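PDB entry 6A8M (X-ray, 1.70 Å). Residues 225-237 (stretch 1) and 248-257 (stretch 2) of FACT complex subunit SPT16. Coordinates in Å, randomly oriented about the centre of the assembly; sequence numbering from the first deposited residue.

Stretch 1 (225-237) EIDKSRFLKKLSP
Stretch 2 248-257: KFDVNYLDWA

How do the two stretches lie against each other? They run antiparallel in register: I226 CA lies 7.2 Å from D255 CA, L232 CA 6.1 Å from V251 CA, and S236 CA 5.7 Å from F249 CA, so the segments draw closer toward S236. Stretch 1 carries a short helix that begins at S229, with K228 (phi/psi -82/86) at its N-cap position; K233 N donates to S229 O at 2.8 Å within it. A type I turn from K233 to S236 follows, with L235 at -79/-13. Stretch 2 leaves F249 extended (-64/133), makes a 3-10 segment at V251 and N252 (-61/-26 and -70/-12), and becomes a strand from L254 (-99/133). No direct hydrogen bond crosses the interface, which buries 508 Å² in all; packing and two bridging waters join the sides.

What does I226, with the largest covered area at 97 Å², pack against? Its backbone is at -68/-17, its CA-to-CB bond points toward stretch 2, and a t,t rotamer (chi1 -158°, chi2 162°) extends CD1 over one face of the W256 indole. CD1 sits 4.0 Å from the centroid of the five-membered ring of W256, only 9° off the normal, a CH-pi contact made almost squarely. I226 CG2 also approaches W256 CD1 at 3.7 Å. The indole reaches this position from a sideways CB through chi1 -71° (m) and chi2 109°. I226 CD1 further meets D255 C at 3.6 Å and L254 CD2 at 4.2 Å, so one methyl touches three successive residues.

Why does V251 cover almost as much, 81 Å²? Its CA-to-CB bond points toward stretch 1, with chi1 -64° (m), and CG1 settles against L232 and K233: V251 CG1 lies 3.7 Å from L232 CB and 3.6 Å from K233 N. L232, m,t and also directed toward stretch 2, continues the apolar layer, its CD2 3.7 Å from L254 CD2; L254 takes chi1 -165° (t) and chi2 84° (p). K233 starts away, yet chi1 -97° and chi2 101°, both between wells, bring its chain back, with K233 CE 3.8 Å from V251 CG2. Its ammonium end reaches a water, which accepts from K233 NZ at 3.2 Å and donates to N252 OD1 at 3.1 Å.

How does F249, which gives up 66 Å², close the other end? Its CA-to-CB bond points toward stretch 1, and with chi1 176° (t) and chi2 60° the ring presents its edge to two oxygens: F249 CE2 lies 3.5 Å from L232 O, and F249 CD2 3.5 Å from S236 OG. L235 CB is 4.4 Å from F249 CE2, a looser apolar contact. S236, chi1 -57° (m), donates from OG to K233 O at 2.8 Å, fastening the turn, while a second water donates to S236 OG at 3.0 Å and to F249 O at 2.6 Å, linking the two stretches beside the ring.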

# COMPACT_ATOMS: atom_id res chain seq x y z
N GLU A 225 -16.96 -3.27 -11.88
CA GLU A 225 -17.65 -4.38 -11.22
C GLU A 225 -17.68 -4.22 -9.71
O GLU A 225 -18.59 -4.76 -9.06
CB GLU A 225 -16.99 -5.70 -11.60
CG GLU A 225 -17.09 -6.05 -13.08
CD GLU A 225 -18.44 -6.63 -13.43
OE1 GLU A 225 -18.93 -7.47 -12.65
OE2 GLU A 225 -19.00 -6.26 -14.48
N ILE A 226 -16.73 -3.49 -9.12
CA ILE A 226 -16.67 -3.35 -7.67
C ILE A 226 -17.84 -2.55 -7.15
O ILE A 226 -18.14 -2.59 -5.95
CB ILE A 226 -15.35 -2.71 -7.22
CG1 ILE A 226 -15.03 -3.04 -5.74
CG2 ILE A 226 -15.37 -1.21 -7.46
CD1 ILE A 226 -13.58 -2.80 -5.38
N ASP A 227 -18.53 -1.80 -8.00
CA ASP A 227 -19.64 -1.03 -7.47
C ASP A 227 -20.96 -1.79 -7.48
O ASP A 227 -22.00 -1.22 -7.12
CB ASP A 227 -19.77 0.30 -8.22
CG ASP A 227 -18.58 1.23 -7.93
OD1 ASP A 227 -18.10 1.29 -6.77
OD2 ASP A 227 -18.13 1.89 -8.87
N LYS A 228 -20.94 -3.07 -7.87
CA LYS A 228 -22.11 -3.94 -7.80
C LYS A 228 -22.19 -4.46 -6.37
O LYS A 228 -21.65 -5.52 -6.04
CB LYS A 228 -21.99 -5.08 -8.80
CG LYS A 228 -21.98 -4.68 -10.27
CD LYS A 228 -21.71 -5.90 -11.13
CE LYS A 228 -21.66 -5.56 -12.60
NZ LYS A 228 -22.76 -4.62 -12.95
N SER A 229 -22.83 -3.68 -5.49
CA SER A 229 -22.86 -3.99 -4.07
C SER A 229 -23.49 -5.36 -3.80
O SER A 229 -23.08 -6.05 -2.86
CB SER A 229 -23.65 -2.93 -3.31
OG SER A 229 -22.95 -1.70 -3.27
N ARG A 230 -24.47 -5.76 -4.59
CA ARG A 230 -25.12 -7.04 -4.34
C ARG A 230 -24.21 -8.21 -4.70
O ARG A 230 -24.28 -9.27 -4.07
CB ARG A 230 -26.44 -7.12 -5.10
CG ARG A 230 -27.44 -6.11 -4.59
CD ARG A 230 -28.51 -5.87 -5.58
NE ARG A 230 -29.22 -4.64 -5.27
CZ ARG A 230 -30.25 -4.57 -4.43
NH1 ARG A 230 -30.70 -5.67 -3.83
NH2 ARG A 230 -30.85 -3.40 -4.22
N PHE A 231 -23.35 -8.03 -5.70
CA PHE A 231 -22.29 -8.99 -5.95
C PHE A 231 -21.32 -9.05 -4.78
O PHE A 231 -20.92 -10.14 -4.36
CB PHE A 231 -21.55 -8.60 -7.24
CG PHE A 231 -20.16 -9.14 -7.33
CD1 PHE A 231 -19.95 -10.50 -7.50
CD2 PHE A 231 -19.06 -8.30 -7.28
CE1 PHE A 231 -18.66 -11.01 -7.59
CE2 PHE A 231 -17.77 -8.81 -7.37
CZ PHE A 231 -17.59 -10.16 -7.53
N LEU A 232 -20.94 -7.88 -4.25
CA LEU A 232 -20.01 -7.85 -3.13
C LEU A 232 -20.60 -8.52 -1.89
O LEU A 232 -19.89 -9.24 -1.18
CB LEU A 232 -19.60 -6.42 -2.80
CG LEU A 232 -18.77 -5.60 -3.78
CD1 LEU A 232 -18.37 -4.30 -3.09
CD2 LEU A 232 -17.55 -6.37 -4.23
N LYS A 233 -21.89 -8.32 -1.63
CA LYS A 233 -22.53 -8.95 -0.48
C LYS A 233 -22.37 -10.46 -0.51
O LYS A 233 -22.18 -11.09 0.54
CB LYS A 233 -24.02 -8.59 -0.43
CG LYS A 233 -24.39 -7.43 0.47
CD LYS A 233 -24.61 -6.15 -0.32
CE LYS A 233 -24.68 -4.92 0.57
NZ LYS A 233 -24.73 -3.65 -0.23
N LYS A 234 -22.44 -11.05 -1.70
CA LYS A 234 -22.37 -12.50 -1.83
C LYS A 234 -20.97 -13.05 -1.63
O LYS A 234 -20.80 -14.27 -1.62
CB LYS A 234 -22.89 -12.92 -3.19
CG LYS A 234 -24.38 -12.74 -3.33
CD LYS A 234 -24.67 -12.50 -4.80
CE LYS A 234 -25.93 -13.11 -5.25
NZ LYS A 234 -26.00 -12.88 -6.74
N LEU A 235 -19.97 -12.18 -1.50
CA LEU A 235 -18.63 -12.62 -1.16
C LEU A 235 -18.47 -12.91 0.32
O LEU A 235 -17.46 -13.50 0.70
CB LEU A 235 -17.61 -11.56 -1.56
CG LEU A 235 -17.47 -11.23 -3.04
CD1 LEU A 235 -16.42 -10.17 -3.22
CD2 LEU A 235 -17.11 -12.48 -3.81
N SER A 236 -19.43 -12.51 1.14
CA SER A 236 -19.25 -12.63 2.59
C SER A 236 -18.91 -14.04 3.05
O SER A 236 -18.05 -14.16 3.94
CB SER A 236 -20.49 -12.12 3.31
OG SER A 236 -20.75 -10.79 2.94
N PRO A 237 -19.50 -15.12 2.52
CA PRO A 237 -19.10 -16.45 3.00
C PRO A 237 -17.64 -16.77 2.75
O PRO A 237 -17.05 -17.54 3.52
CB PRO A 237 -20.03 -17.40 2.23
CG PRO A 237 -20.56 -16.59 1.08
CD PRO A 237 -20.65 -15.19 1.60
N LYS A 248 -17.32 -9.10 10.83
CA LYS A 248 -17.88 -9.62 9.60
C LYS A 248 -17.38 -8.79 8.42
O LYS A 248 -16.96 -7.64 8.58
CB LYS A 248 -19.41 -9.59 9.63
N PHE A 249 -17.46 -9.37 7.22
CA PHE A 249 -17.12 -8.61 6.02
C PHE A 249 -18.11 -7.46 5.83
O PHE A 249 -19.32 -7.64 5.93
CB PHE A 249 -17.14 -9.53 4.79
CG PHE A 249 -16.90 -8.81 3.48
CD1 PHE A 249 -15.72 -8.12 3.26
CD2 PHE A 249 -17.84 -8.85 2.47
CE1 PHE A 249 -15.49 -7.45 2.05
CE2 PHE A 249 -17.62 -8.20 1.25
CZ PHE A 249 -16.45 -7.50 1.04
N ASP A 250 -17.58 -6.27 5.56
CA ASP A 250 -18.38 -5.06 5.35
C ASP A 250 -18.06 -4.54 3.95
O ASP A 250 -16.94 -4.10 3.69
CB ASP A 250 -18.06 -4.01 6.41
CG ASP A 250 -19.02 -2.83 6.39
OD1 ASP A 250 -19.64 -2.54 5.34
OD2 ASP A 250 -19.16 -2.17 7.46
N VAL A 251 -19.06 -4.58 3.05
CA VAL A 251 -18.84 -4.20 1.65
C VAL A 251 -18.38 -2.76 1.54
O VAL A 251 -17.72 -2.39 0.56
CB VAL A 251 -20.11 -4.43 0.80
CG1 VAL A 251 -20.49 -5.92 0.73
CG2 VAL A 251 -21.26 -3.58 1.34
N ASN A 252 -18.74 -1.91 2.51
CA ASN A 252 -18.42 -0.49 2.46
C ASN A 252 -16.94 -0.20 2.64
O ASN A 252 -16.51 0.92 2.39
CB ASN A 252 -19.20 0.27 3.53
CG ASN A 252 -20.67 0.40 3.19
OD1 ASN A 252 -21.07 0.33 2.03
ND2 ASN A 252 -21.49 0.59 4.22
N TYR A 253 -16.14 -1.18 3.07
CA TYR A 253 -14.71 -0.98 3.26
C TYR A 253 -13.86 -1.66 2.20
O TYR A 253 -12.64 -1.77 2.38
CB TYR A 253 -14.28 -1.47 4.64
CG TYR A 253 -14.87 -0.68 5.78
CD1 TYR A 253 -14.26 0.49 6.21
CD2 TYR A 253 -16.00 -1.12 6.44
CE1 TYR A 253 -14.78 1.21 7.28
CE2 TYR A 253 -16.54 -0.41 7.49
CZ TYR A 253 -15.93 0.76 7.91
OH TYR A 253 -16.46 1.47 8.96
N LEU A 254 -14.46 -2.15 1.12
CA LEU A 254 -13.72 -2.73 0.00
C LEU A 254 -13.61 -1.69 -1.11
O LEU A 254 -14.60 -1.04 -1.46
CB LEU A 254 -14.42 -3.99 -0.51
CG LEU A 254 -13.56 -4.86 -1.42
CD1 LEU A 254 -12.69 -5.77 -0.58
CD2 LEU A 254 -14.43 -5.66 -2.39
N ASP A 255 -12.40 -1.53 -1.65
CA ASP A 255 -12.17 -0.58 -2.74
C ASP A 255 -11.00 -1.08 -3.60
O ASP A 255 -10.34 -2.06 -3.26
CB ASP A 255 -11.90 0.83 -2.17
CG ASP A 255 -12.11 1.96 -3.19
OD1 ASP A 255 -12.50 1.69 -4.34
OD2 ASP A 255 -11.88 3.13 -2.80
N TRP A 256 -10.74 -0.40 -4.70
CA TRP A 256 -9.54 -0.68 -5.47
C TRP A 256 -8.32 -0.01 -4.83
O TRP A 256 -8.41 1.11 -4.32
CB TRP A 256 -9.67 -0.16 -6.91
CG TRP A 256 -10.61 -0.94 -7.75
CD1 TRP A 256 -11.84 -0.54 -8.20
CD2 TRP A 256 -10.41 -2.27 -8.25
NE1 TRP A 256 -12.41 -1.53 -8.96
CE2 TRP A 256 -11.56 -2.61 -8.99
CE3 TRP A 256 -9.38 -3.20 -8.13
CZ2 TRP A 256 -11.70 -3.84 -9.62
CZ3 TRP A 256 -9.53 -4.43 -8.75
CH2 TRP A 256 -10.67 -4.74 -9.50
N ALA A 257 -7.17 -0.69 -4.89
CA ALA A 257 -5.91 -0.04 -4.53
C ALA A 257 -5.38 0.84 -5.65
O ALA A 257 -4.62 1.79 -5.40
CB ALA A 257 -4.86 -1.07 -4.15
O HOH W 1 -23.37 -0.81 0.38
O HOH W 2 -21.19 -9.46 5.59